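Local structure of proteasome assembly chaperone 2 (PAC2) homologue Rv2125 (Mycobacterium tuberculosis, 5UN0) at residues A[42-50]-A[60-68]; A[122-130]-A[188-196]. The protein is of unknown function but belongs to the PAC2 family and resembles the eukaryotic proteasome assembly chaperone 2. All coordinates share one frame; numbering follows the deposited sequence.

Interaction 1: residues A[42-50]-A[60-68]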
loop_
_atom_site.group_PDB
_atom_site.type_symbol
_atom_site.label_atom_id
_atom_site.label_comp_id
_atom_site.label_asym_id
_atom_site.label_seq_id
_atom_site.Cartn_x
_atom_site.Cartn_y
_atom_site.Cartn_z
ATOM N N TYR A 42 1.305 -6.544 9.984
ATOM C CA TYR A 42 1.001 -6.900 8.585
ATOM C C TYR A 42 -0.248 -6.277 7.959
ATOM O O TYR A 42 -1.359 -6.371 8.510
ATOM C CB TYR A 42 0.940 -8.421 8.431
ATOM C CG TYR A 42 2.268 -9.057 8.735
ATOM C CD1 TYR A 42 2.481 -9.790 9.913
ATOM C CD2 TYR A 42 3.339 -8.896 7.868
ATOM C CE1 TYR A 42 3.717 -10.358 10.197
ATOM C CE2 TYR A 42 4.567 -9.468 8.147
ATOM C CZ TYR A 42 4.751 -10.190 9.309
ATOM O OH TYR A 42 5.993 -10.724 9.535
ATOM N N ASP A 43 -0.022 -5.640 6.799
ATOM C CA ASP A 43 -1.060 -5.127 5.879
ATOM C C ASP A 43 -1.324 -6.265 4.915
ATOM O O ASP A 43 -0.441 -6.643 4.139
ATOM C CB ASP A 43 -0.555 -3.877 5.112
ATOM C CG ASP A 43 -1.631 -3.201 4.229
ATOM O OD1 ASP A 43 -2.257 -3.878 3.393
ATOM O OD2 ASP A 43 -1.824 -1.959 4.346
ATOM N N TYR A 44 -2.545 -6.798 4.966
ATOM C CA TYR A 44 -2.856 -8.055 4.307
ATOM C C TYR A 44 -3.295 -7.926 2.853
ATOM O O TYR A 44 -3.427 -8.921 2.165
ATOM C CB TYR A 44 -3.897 -8.798 5.111
ATOM C CG TYR A 44 -3.384 -9.274 6.448
ATOM C CD1 TYR A 44 -2.316 -10.147 6.522
ATOM C CD2 TYR A 44 -3.981 -8.867 7.635
ATOM C CE1 TYR A 44 -1.838 -10.593 7.738
ATOM C CE2 TYR A 44 -3.512 -9.315 8.869
ATOM C CZ TYR A 44 -2.437 -10.181 8.917
ATOM O OH TYR A 44 -1.940 -10.648 10.121
ATOM N N GLN A 45 -3.515 -6.709 2.368
ATOM C CA GLN A 45 -3.683 -6.521 0.932
ATOM C C GLN A 45 -2.317 -6.542 0.264
ATOM O O GLN A 45 -2.197 -6.948 -0.890
ATOM C CB GLN A 45 -4.403 -5.216 0.624
ATOM C CG GLN A 45 -5.912 -5.348 0.570
ATOM C CD GLN A 45 -6.610 -4.019 0.360
ATOM O OE1 GLN A 45 -5.993 -3.034 -0.022
ATOM N NE2 GLN A 45 -7.909 -3.990 0.607
ATOM N N VAL A 46 -1.283 -6.117 0.989
ATOM C CA VAL A 46 0.058 -6.072 0.443
ATOM C C VAL A 46 0.643 -7.443 0.514
ATOM O O VAL A 46 1.024 -8.012 -0.512
ATOM C CB VAL A 46 0.946 -5.127 1.228
ATOM C CG1 VAL A 46 2.359 -5.146 0.676
ATOM C CG2 VAL A 46 0.377 -3.717 1.170
ATOM N N ASN A 47 0.709 -7.974 1.733
ATOM C CA ASN A 47 1.104 -9.365 1.973
ATOM C C ASN A 47 -0.111 -10.248 2.164
ATOM O O ASN A 47 -0.570 -10.448 3.308
ATOM C CB ASN A 47 1.941 -9.483 3.253
ATOM C CG ASN A 47 3.248 -8.746 3.176
ATOM O OD1 ASN A 47 3.659 -8.126 4.153
ATOM N ND2 ASN A 47 3.930 -8.826 2.037
ATOM N N ARG A 48 -0.634 -10.784 1.066
ATOM C CA ARG A 48 -1.855 -11.597 1.140
ATOM C C ARG A 48 -1.595 -12.974 1.767
ATOM O O ARG A 48 -0.473 -13.474 1.716
ATOM C CB ARG A 48 -2.494 -11.729 -0.239
ATOM C CG ARG A 48 -2.990 -10.395 -0.772
ATOM C CD ARG A 48 -3.881 -10.541 -2.001
ATOM N NE ARG A 48 -4.558 -9.275 -2.302
ATOM C CZ ARG A 48 -5.723 -8.879 -1.794
ATOM N NH1 ARG A 48 -6.209 -7.693 -2.131
ATOM N NH2 ARG A 48 -6.410 -9.650 -0.959
ATOM N N PRO A 49 -2.617 -13.569 2.406
ATOM C CA PRO A 49 -2.411 -14.926 2.863
ATOM C C PRO A 49 -2.582 -15.863 1.708
ATOM O O PRO A 49 -3.162 -15.492 0.683
ATOM C CB PRO A 49 -3.519 -15.147 3.910
ATOM C CG PRO A 49 -4.029 -13.791 4.227
ATOM C CD PRO A 49 -3.862 -13.011 2.948
ATOM N N VAL A 50 -2.070 -17.072 1.889
ATOM C CA VAL A 50 -2.114 -18.090 0.853
ATOM C C VAL A 50 -3.163 -19.119 1.223
ATOM O O VAL A 50 -3.126 -19.693 2.319
ATOM C CB VAL A 50 -0.746 -18.772 0.658
ATOM C CG1 VAL A 50 -0.759 -19.635 -0.592
ATOM C CG2 VAL A 50 0.363 -17.737 0.540
ATOM N N GLU A 60 -6.089 -25.399 3.490
ATOM C CA GLU A 60 -5.053 -24.697 4.234
ATOM C C GLU A 60 -5.090 -23.187 4.038
ATOM O O GLU A 60 -5.368 -22.670 2.946
ATOM C CB GLU A 60 -3.672 -25.245 3.871
ATOM C CG GLU A 60 -2.705 -25.269 5.045
ATOM C CD GLU A 60 -1.249 -25.329 4.612
ATOM O OE1 GLU A 60 -0.429 -24.626 5.222
ATOM O OE2 GLU A 60 -0.930 -26.064 3.655
ATOM N N LEU A 61 -4.792 -22.493 5.129
ATOM C CA LEU A 61 -4.710 -21.035 5.147
ATOM C C LEU A 61 -3.391 -20.637 5.796
ATOM O O LEU A 61 -3.096 -21.024 6.936
ATOM C CB LEU A 61 -5.881 -20.435 5.920
ATOM C CG LEU A 61 -6.061 -18.914 5.828
ATOM C CD1 LEU A 61 -6.275 -18.456 4.391
ATOM C CD2 LEU A 61 -7.224 -18.468 6.705
ATOM N N GLN A 62 -2.596 -19.869 5.063
ATOM C CA GLN A 62 -1.248 -19.557 5.492
ATOM C C GLN A 62 -1.070 -18.056 5.605
ATOM O O GLN A 62 -1.183 -17.326 4.614
ATOM C CB GLN A 62 -0.237 -20.152 4.513
ATOM C CG GLN A 62 1.232 -19.988 4.919
ATOM C CD GLN A 62 1.572 -20.434 6.335
ATOM O OE1 GLN A 62 2.536 -19.936 6.922
ATOM N NE2 GLN A 62 0.795 -21.362 6.891
ATOM N N TRP A 63 -0.789 -17.607 6.825
ATOM C CA TRP A 63 -0.631 -16.182 7.109
ATOM C C TRP A 63 0.822 -15.713 7.060
ATOM O O TRP A 63 1.710 -16.390 7.582
ATOM C CB TRP A 63 -1.169 -15.871 8.501
ATOM C CG TRP A 63 -2.633 -16.071 8.620
ATOM C CD1 TRP A 63 -3.279 -17.228 8.908
ATOM C CD2 TRP A 63 -3.639 -15.077 8.450
ATOM N NE1 TRP A 63 -4.635 -17.015 8.935
ATOM C CE2 TRP A 63 -4.877 -15.698 8.653
ATOM C CE3 TRP A 63 -3.610 -13.717 8.163
ATOM C CZ2 TRP A 63 -6.073 -15.010 8.565
ATOM C CZ3 TRP A 63 -4.786 -13.041 8.073
ATOM C CH2 TRP A 63 -6.009 -13.681 8.268
ATOM N N PRO A 64 1.059 -14.518 6.494
ATOM C CA PRO A 64 2.410 -13.983 6.491
ATOM C C PRO A 64 2.899 -13.858 7.910
ATOM O O PRO A 64 2.107 -13.579 8.807
ATOM C CB PRO A 64 2.244 -12.602 5.871
ATOM C CG PRO A 64 0.832 -12.239 6.146
ATOM C CD PRO A 64 0.069 -13.519 6.052
ATOM N N ALA A 65 4.189 -14.080 8.115
ATOM C CA ALA A 65 4.744 -14.126 9.457
ATOM C C ALA A 65 6.252 -14.160 9.418
ATOM O O ALA A 65 6.868 -14.262 8.337
ATOM C CB ALA A 65 4.215 -15.351 10.196
ATOM N N MET A 66 6.833 -14.116 10.619
ATOM C CA MET A 66 8.272 -14.257 10.814
ATOM C C MET A 66 8.578 -15.602 11.461
ATOM O O MET A 66 8.208 -15.828 12.602
ATOM C CB MET A 66 8.781 -13.129 11.705
ATOM C CG MET A 66 10.266 -12.848 11.555
ATOM S SD MET A 66 10.645 -12.236 9.900
ATOM C CE MET A 66 12.301 -12.875 9.699
ATOM N N ARG A 67 9.234 -16.498 10.722
ATOM C CA ARG A 67 9.616 -17.828 11.235
ATOM C C ARG A 67 11.032 -17.837 11.812
ATOM O O ARG A 67 12.000 -17.425 11.164
ATOM C CB ARG A 67 9.457 -18.898 10.151
ATOM C CG ARG A 67 7.997 -19.214 9.899
ATOM C CD ARG A 67 7.683 -19.843 8.523
ATOM N NE ARG A 67 6.296 -19.536 8.114
ATOM C CZ ARG A 67 5.912 -18.352 7.618
ATOM N NH1 ARG A 67 6.794 -17.364 7.456
ATOM N NH2 ARG A 67 4.642 -18.143 7.277
ATOM N N ILE A 68 11.134 -18.272 13.063
ATOM C CA ILE A 68 12.408 -18.371 13.746
ATOM C C ILE A 68 12.639 -19.834 14.074
ATOM O O ILE A 68 11.811 -20.466 14.732
ATOM C CB ILE A 68 12.423 -17.516 15.025
ATOM C CG1 ILE A 68 12.161 -16.046 14.671
ATOM C CG2 ILE A 68 13.747 -17.684 15.770
ATOM C CD1 ILE A 68 12.171 -15.085 15.846
HETATM O O HOH W 1 -0.199 -12.359 9.924
#
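Val50 and Gln62 pair backbone to backbone at the base of an antiparallel beta hairpin, strands 50-54 and 57-62. They form a hydrogen-bonded pair. Val50 N gives to Gln62 O at 2.9 Å, and Gln62 N gives back to Val50 O at 2.8 Å. The two side chains share one face of the hairpin. Val50 also pairs with a strand of the second subunit, which extends the hairpin into an intersubunit sheet. The Gln62 amide is turned away to Arg67. Arg67 NH2 gives a hydrogen bond to Gln62 OE1, which lies close to the guanidinium plane.

Beyond this pair the packing is aromatic and proline-rich. The edge of Trp63 points at the face of Tyr44 in a T-shaped stack, planes at 76°, with Trp63 CZ3 over the ring centre. Pro49 lies alongside Trp63 and sets CG over a face of its six-membered ring, a CH-pi contact. Pro64 fits between Tyr42, Tyr44 and Asn47. Tyr42 covers the Pro64 carbonyl with one ring face. Its CG, anti to the carbonyl carbon (chi1 -63°), carries the ring along the 60-68 backbone to Ala65. At the Tyr44 edge, Pro64 CG lies in the ring plane, 3.5 Å from Tyr44 CE1.

Interaction 2: residues A[122-130]-A[188-196]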
loop_
_atom_site.group_PDB
_atom_site.type_symbol
_atom_site.label_atom_id
_atom_site.label_comp_id
_atom_site.label_asym_id
_atom_site.label_seq_id
_atom_site.Cartn_x
_atom_site.Cartn_y
_atom_site.Cartn_z
ATOM N N PRO A 122 27.093 -7.094 -14.636
ATOM C CA PRO A 122 27.029 -8.233 -15.568
ATOM C C PRO A 122 26.709 -9.548 -14.862
ATOM O O PRO A 122 27.040 -9.722 -13.687
ATOM C CB PRO A 122 28.433 -8.295 -16.187
ATOM C CG PRO A 122 29.286 -7.357 -15.408
ATOM C CD PRO A 122 28.461 -6.605 -14.413
ATOM N N HIS A 123 26.056 -10.454 -15.580
ATOM C CA HIS A 123 25.819 -11.804 -15.085
ATOM C C HIS A 123 26.992 -12.718 -15.393
ATOM O O HIS A 123 27.026 -13.862 -14.942
ATOM C CB HIS A 123 24.545 -12.387 -15.691
ATOM C CG HIS A 123 24.650 -12.696 -17.156
ATOM N ND1 HIS A 123 24.417 -11.755 -18.133
ATOM C CD2 HIS A 123 24.935 -13.851 -17.809
ATOM C CE1 HIS A 123 24.561 -12.310 -19.323
ATOM N NE2 HIS A 123 24.875 -13.582 -19.154
ATOM N N THR A 124 27.944 -12.207 -16.171
ATOM C CA THR A 124 29.101 -12.988 -16.617
ATOM C C THR A 124 30.346 -12.720 -15.764
ATOM O O THR A 124 31.436 -13.221 -16.067
ATOM C CB THR A 124 29.430 -12.687 -18.092
ATOM O OG1 THR A 124 29.768 -11.300 -18.246
ATOM C CG2 THR A 124 28.237 -13.010 -18.973
ATOM N N ARG A 125 30.175 -11.934 -14.703
ATOM C CA ARG A 125 31.262 -11.627 -13.772
ATOM C C ARG A 125 30.762 -11.674 -12.330
ATOM O O ARG A 125 29.558 -11.588 -12.087
ATOM C CB ARG A 125 31.867 -10.263 -14.100
ATOM C CG ARG A 125 33.015 -10.335 -15.098
ATOM C CD ARG A 125 33.234 -8.991 -15.793
ATOM N NE ARG A 125 34.254 -8.978 -16.854
ATOM C CZ ARG A 125 35.338 -8.183 -16.883
ATOM N NH1 ARG A 125 35.601 -7.292 -15.921
ATOM N NH2 ARG A 125 36.181 -8.269 -17.909
ATOM N N PRO A 126 31.683 -11.799 -11.359
ATOM C CA PRO A 126 31.306 -12.048 -9.954
ATOM C C PRO A 126 30.200 -11.170 -9.376
ATOM O O PRO A 126 29.866 -10.130 -9.940
ATOM C CB PRO A 126 32.610 -11.795 -9.193
ATOM C CG PRO A 126 33.674 -12.130 -10.178
ATOM C CD PRO A 126 33.144 -11.675 -11.506
ATOM N N VAL A 127 29.682 -11.595 -8.224
ATOM C CA VAL A 127 28.602 -10.897 -7.528
ATOM C C VAL A 127 29.191 -9.771 -6.679
ATOM O O VAL A 127 29.984 -10.023 -5.780
ATOM C CB VAL A 127 27.792 -11.841 -6.597
ATOM C CG1 VAL A 127 26.479 -11.182 -6.180
ATOM C CG2 VAL A 127 27.506 -13.176 -7.275
ATOM N N PRO A 128 28.830 -8.524 -6.977
ATOM C CA PRO A 128 29.228 -7.464 -6.065
ATOM C C PRO A 128 28.473 -7.551 -4.742
ATOM O O PRO A 128 27.252 -7.714 -4.732
ATOM C CB PRO A 128 28.848 -6.175 -6.808
ATOM C CG PRO A 128 28.570 -6.578 -8.209
ATOM C CD PRO A 128 28.155 -8.011 -8.175
ATOM N N VAL A 129 29.199 -7.441 -3.640
ATOM C CA VAL A 129 28.593 -7.490 -2.317
ATOM C C VAL A 129 28.834 -6.170 -1.619
ATOM O O VAL A 129 29.955 -5.664 -1.619
ATOM C CB VAL A 129 29.166 -8.633 -1.459
ATOM C CG1 VAL A 129 28.635 -8.564 -0.024
ATOM C CG2 VAL A 129 28.837 -9.970 -2.114
ATOM N N SER A 130 27.774 -5.627 -1.022
ATOM C CA SER A 130 27.879 -4.392 -0.255
ATOM C C SER A 130 27.184 -4.512 1.099
ATOM O O SER A 130 26.495 -5.484 1.383
ATOM C CB SER A 130 27.306 -3.238 -1.056
ATOM O OG SER A 130 26.039 -3.570 -1.601
ATOM N N LYS A 188 23.726 -17.938 -7.727
ATOM C CA LYS A 188 25.040 -17.306 -7.744
ATOM C C LYS A 188 25.226 -16.404 -6.536
ATOM O O LYS A 188 26.228 -16.494 -5.835
ATOM C CB LYS A 188 25.258 -16.508 -9.028
ATOM C CG LYS A 188 26.695 -16.066 -9.232
ATOM C CD LYS A 188 26.827 -15.414 -10.594
ATOM C CE LYS A 188 28.172 -14.742 -10.782
ATOM N NZ LYS A 188 28.366 -14.369 -12.213
ATOM N N ALA A 189 24.251 -15.532 -6.305
ATOM C CA ALA A 189 24.334 -14.564 -5.219
ATOM C C ALA A 189 24.113 -15.271 -3.886
ATOM O O ALA A 189 24.707 -14.900 -2.868
ATOM C CB ALA A 189 23.317 -13.451 -5.415
ATOM N N THR A 190 23.255 -16.288 -3.894
ATOM C CA THR A 190 23.031 -17.092 -2.702
ATOM C C THR A 190 24.370 -17.652 -2.226
ATOM O O THR A 190 24.695 -17.616 -1.032
ATOM C CB THR A 190 22.034 -18.223 -2.977
ATOM O OG1 THR A 190 20.844 -17.672 -3.543
ATOM C CG2 THR A 190 21.670 -18.934 -1.706
ATOM N N ILE A 191 25.155 -18.160 -3.166
ATOM C CA ILE A 191 26.487 -18.634 -2.839
ATOM C C ILE A 191 27.249 -17.523 -2.148
ATOM O O ILE A 191 27.720 -17.680 -1.011
ATOM C CB ILE A 191 27.255 -19.090 -4.087
ATOM C CG1 ILE A 191 26.695 -20.436 -4.572
ATOM C CG2 ILE A 191 28.739 -19.194 -3.774
ATOM C CD1 ILE A 191 27.453 -21.089 -5.712
ATOM N N ALA A 192 27.337 -16.390 -2.843
ATOM C CA ALA A 192 28.078 -15.229 -2.350
ATOM C C ALA A 192 27.665 -14.851 -0.940
ATOM O O ALA A 192 28.512 -14.655 -0.089
ATOM C CB ALA A 192 27.896 -14.050 -3.279
ATOM N N LEU A 193 26.366 -14.779 -0.690
ATOM C CA LEU A 193 25.868 -14.433 0.649
ATOM C C LEU A 193 26.284 -15.478 1.680
ATOM O O LEU A 193 26.666 -15.146 2.787
ATOM C CB LEU A 193 24.337 -14.287 0.670
ATOM C CG LEU A 193 23.710 -13.077 -0.044
ATOM C CD1 LEU A 193 22.184 -13.178 -0.027
ATOM C CD2 LEU A 193 24.152 -11.745 0.559
ATOM N N LEU A 194 26.194 -16.740 1.292
ATOM C CA LEU A 194 26.556 -17.838 2.172
ATOM C C LEU A 194 28.006 -17.745 2.592
ATOM O O LEU A 194 28.348 -18.018 3.745
ATOM C CB LEU A 194 26.308 -19.181 1.482
ATOM C CG LEU A 194 24.848 -19.626 1.494
ATOM C CD1 LEU A 194 24.652 -20.734 0.475
ATOM C CD2 LEU A 194 24.417 -20.051 2.906
ATOM N N ARG A 195 28.859 -17.352 1.659
ATOM C CA ARG A 195 30.271 -17.217 1.954
ATOM C C ARG A 195 30.501 -16.109 2.973
ATOM O O ARG A 195 31.348 -16.237 3.857
ATOM C CB ARG A 195 31.055 -16.996 0.660
ATOM C CG ARG A 195 31.120 -18.275 -0.144
ATOM C CD ARG A 195 31.543 -18.074 -1.578
ATOM N NE ARG A 195 31.610 -19.372 -2.253
ATOM C CZ ARG A 195 31.962 -19.545 -3.524
ATOM N NH1 ARG A 195 32.278 -18.498 -4.277
ATOM N NH2 ARG A 195 31.989 -20.769 -4.042
ATOM N N ARG A 196 29.732 -15.030 2.867
ATOM C CA ARG A 196 29.807 -13.951 3.862
ATOM C C ARG A 196 29.407 -14.488 5.233
ATOM O O ARG A 196 29.958 -14.076 6.252
ATOM C CB ARG A 196 28.918 -12.760 3.497
ATOM C CG ARG A 196 28.930 -12.364 2.026
ATOM C CD ARG A 196 30.314 -12.264 1.401
ATOM N NE ARG A 196 30.989 -11.027 1.780
ATOM C CZ ARG A 196 31.876 -10.369 1.024
ATOM N NH1 ARG A 196 32.218 -10.816 -0.184
ATOM N NH2 ARG A 196 32.419 -9.235 1.481
#
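Residues 122-130 form a loop that straightens into strand 129-132, and they pass beside the first turns of helix 188-201. The backbones come nearest at Val127 and Ala189, whose CA atoms are 6.1 Å apart. Val127 and Val129 both point toward the helix. Lys188, Ala192 and Arg196 recur every four residues and make a ridge facing them.

Lys188 carries the polar part of the contact. Its CG is anti to the backbone N (chi1 -168°), and the chain beyond is fully extended. This carries NZ along the loop to two backbone carbonyls. Lys188 NZ gives a hydrogen bond to Arg125 O at 3.0 Å, from well above the carbonyl plane. A weak second bond runs from Lys188 NZ to His123 O at 3.1 Å. The aliphatic part of Lys188 runs antiparallel to the Val127 side chain, with Lys188 CG 3.6 Å from Val127 CG2. The other methyl, Val127 CG1, meets Ala189 CB, and Val127 CB sits 4.0 Å from Ala192 CB.

One turn further on, the Arg196 chain makes two successive bends and lays its guanidinium against Val129. Val129 CG1 stands over the centre of one face, 3.9 Å from Arg196 CZ. This is apolar packing on the flat group.

Around the contact, Tyr180 hydrogen-bonds His123 ND1, and Trp217 of helix 210-222 touches Lys188. The motif is a helix packed on the edge of a mixed alpha/beta sheet: helix 188-201 touches strand 170-178 through Ala189 and Arg196, as well as strand 129-132, outermost within this chain, and its leading loop.

In the fold
From the N terminus, the chain leaves strand 31-36, outermost in the main sheet within this chain, and enters the loop that holds residues 42-50. Interaction 1 closes where this loop meets 60-68, after the short hairpin 50-54 and 57-62. It ties loop 42-50 to the end of the hairpin and to the turn that leads into strand 66-71, back in the main sheet beside strand 31-36. Interaction 2 opens later. It joins the approach to strand 129-132, the other outermost strand within this chain, to helix 188-201. The loop it closes includes helix 155-166 and strand 170-178. The two contacts are in series; they neither nest nor cross. The centres of interactions 1 and 2 are about 29 Å apart.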